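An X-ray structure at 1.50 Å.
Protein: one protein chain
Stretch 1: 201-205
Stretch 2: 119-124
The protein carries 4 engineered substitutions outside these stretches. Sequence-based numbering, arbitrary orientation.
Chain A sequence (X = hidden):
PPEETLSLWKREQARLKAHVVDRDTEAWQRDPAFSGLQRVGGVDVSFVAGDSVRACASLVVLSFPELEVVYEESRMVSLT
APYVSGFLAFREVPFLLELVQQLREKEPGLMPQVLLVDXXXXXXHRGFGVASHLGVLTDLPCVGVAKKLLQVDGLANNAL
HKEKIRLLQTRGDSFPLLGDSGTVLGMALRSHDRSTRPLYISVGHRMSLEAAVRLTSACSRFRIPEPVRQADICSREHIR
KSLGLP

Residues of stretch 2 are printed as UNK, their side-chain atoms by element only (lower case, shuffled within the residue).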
# COMPACT_ATOMS: atom_id res chain seq x y z
N ILE A 201 -7.93 4.11 -1.34
CA ILE A 201 -7.56 2.78 -1.79
C ILE A 201 -7.38 2.80 -3.30
O ILE A 201 -8.21 3.36 -4.02
CB ILE A 201 -8.67 1.77 -1.42
CG1 ILE A 201 -9.03 1.87 0.07
CG2 ILE A 201 -8.25 0.34 -1.84
CD1 ILE A 201 -7.86 1.73 1.00
N SER A 202 -6.31 2.16 -3.78
CA SER A 202 -6.16 2.03 -5.22
C SER A 202 -5.50 0.70 -5.54
O SER A 202 -4.87 0.07 -4.68
CB SER A 202 -5.40 3.21 -5.82
OG SER A 202 -4.09 3.28 -5.27
N VAL A 203 -5.71 0.24 -6.77
CA VAL A 203 -5.13 -1.02 -7.21
C VAL A 203 -3.62 -0.87 -7.31
O VAL A 203 -3.12 0.08 -7.91
CB VAL A 203 -5.70 -1.43 -8.58
CG1 VAL A 203 -4.92 -2.61 -9.14
CG2 VAL A 203 -7.19 -1.75 -8.46
N GLY A 204 -2.90 -1.83 -6.74
CA GLY A 204 -1.49 -1.96 -7.04
C GLY A 204 -1.28 -2.88 -8.23
O GLY A 204 -0.82 -2.45 -9.29
N HIS A 205 -1.65 -4.15 -8.06
CA HIS A 205 -1.39 -5.15 -9.09
C HIS A 205 -2.24 -6.37 -8.79
O HIS A 205 -2.43 -6.72 -7.62
CB HIS A 205 0.10 -5.55 -9.06
CG HIS A 205 0.49 -6.57 -10.09
ND1 HIS A 205 0.27 -6.40 -11.44
CD2 HIS A 205 1.16 -7.74 -9.97
CE1 HIS A 205 0.76 -7.43 -12.10
NE2 HIS A 205 1.32 -8.25 -11.24
N UNK A 119 0.86 3.20 0.95
CA UNK A 119 1.26 3.91 -0.25
C UNK A 119 0.18 3.77 -1.30
O UNK A 119 -0.83 3.09 -1.10
N UNK A 120 0.40 4.42 -2.43
CA UNK A 120 -0.60 4.39 -3.49
C UNK A 120 -0.19 3.43 -4.59
O UNK A 120 0.99 3.10 -4.77
c UNK A 120 -1.42 6.77 -3.13
n UNK A 120 -0.55 7.50 -2.43
c UNK A 120 -0.81 5.78 -4.10
o UNK A 120 -2.65 6.91 -3.04
N UNK A 121 -1.20 2.96 -5.32
CA UNK A 121 -1.01 2.19 -6.53
C UNK A 121 -1.17 3.05 -7.76
O UNK A 121 -0.35 3.93 -8.04
N UNK A 122 -2.25 2.81 -8.51
CA UNK A 122 -2.45 3.58 -9.73
C UNK A 122 -2.90 5.01 -9.45
O UNK A 122 -2.81 5.86 -10.35
c UNK A 122 -3.35 2.80 -10.71
c UNK A 122 -2.73 1.44 -11.01
c UNK A 122 -4.72 2.63 -10.12
N UNK A 123 -3.35 5.31 -8.23
CA UNK A 123 -3.66 6.69 -7.87
C UNK A 123 -2.32 7.35 -7.55
O UNK A 123 -1.85 7.33 -6.41
c UNK A 123 -6.33 7.72 -5.13
c UNK A 123 -4.51 9.19 -6.02
c UNK A 123 -5.40 7.99 -6.32
c UNK A 123 -4.60 6.73 -6.67
N UNK A 124 -1.71 7.94 -8.57
CA UNK A 124 -0.33 8.37 -8.46
C UNK A 124 -0.02 9.29 -9.63
O UNK A 124 -0.70 9.26 -10.66
c UNK A 124 0.59 7.14 -8.46
c UNK A 124 2.05 7.46 -8.38
c UNK A 124 4.10 7.79 -9.11
n UNK A 124 4.11 7.93 -7.80
n UNK A 124 2.86 7.50 -9.49
c UNK A 124 2.85 7.72 -7.32
O HOH W 1 -4.01 4.46 -2.79

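Position 119 has backbone atoms and nothing beyond CA. No atom of it reaches stretch 1, and its phi/psi of 157/177° lies in a region that residues with a CB rarely enter. It is Gly-119.

Position 120 carries four side-chain atoms: two carbons in sequence, the second bonded to one oxygen and one nitrogen. That planar, forked end is a carboxamide one methylene from CA. The CA-to-CB bond points sideways to the strand, and CB lies 4.3 Å from Ser-202 OG. The residue is Asn-120, with chi1 at -66° (m). A water bridges the two residues, 2.8 Å from Asn-120 OD1 and 2.7 Å from Ser-202 OG.

Position 121 again lacks side-chain atoms, and here the absence matters. An ideal CB would point toward stretch 1 and lie 2.0 Å from Val-203 O and 3.0 Å from Gly-204 N, both clashes. The bare CA of 121 approaches Gly-204 CA to 4.2 Å, the nearest CA pair across the stretches, and makes a CA-H...O contact with Val-203 O (CA to O 3.3 Å, angle at H 145°). The N of 121 donates to Ser-202 OG at 2.9 Å, with an N-H...O angle of 154°. This is Gly-121.

Position 122 shows three carbons, one attached to CA and carrying the other two. One of the two methyls comes within 4.5 Å of Val-203 CB, a loose apolar contact. The firmer tie is from the backbone: the N of 122 donates to Val-203 O at 2.9 Å and 142°. Branching at CB without a further atom identifies Val-122; its chi1 is -57° (m), and the methyl near Val-203 is CG2.

Position 123 has four carbons, forked at the second. Its CA-to-CB bond points toward the strand, placing the CB of 123 3.7 Å from Ser-202 CB. The fork defines Leu-123; chi1 and chi2 are both t.

Position 124 has one carbon followed by a five-membered ring of three carbons and two nitrogens, an imidazole. The ring leads away, and the side chain comes no nearer to stretch 1 than 6.9 Å. The residue is His-124.

The contact therefore works by docking an irregular loop on a strand through two adjacent amides. Gly-121 N uses the hydroxyl of Ser-202, whose chi1 of 61° (p) accompanies a CA-to-CB bond directed at the loop, while Val-122 N uses the carbonyl of Val-203. Gly-121 permits the close backbone approach, and the side chains of Val-122 and Leu-123 add packing. The two stretches bury 239 Å² in total, counting both sides.

Stretch 2 119-124: GNGVLH
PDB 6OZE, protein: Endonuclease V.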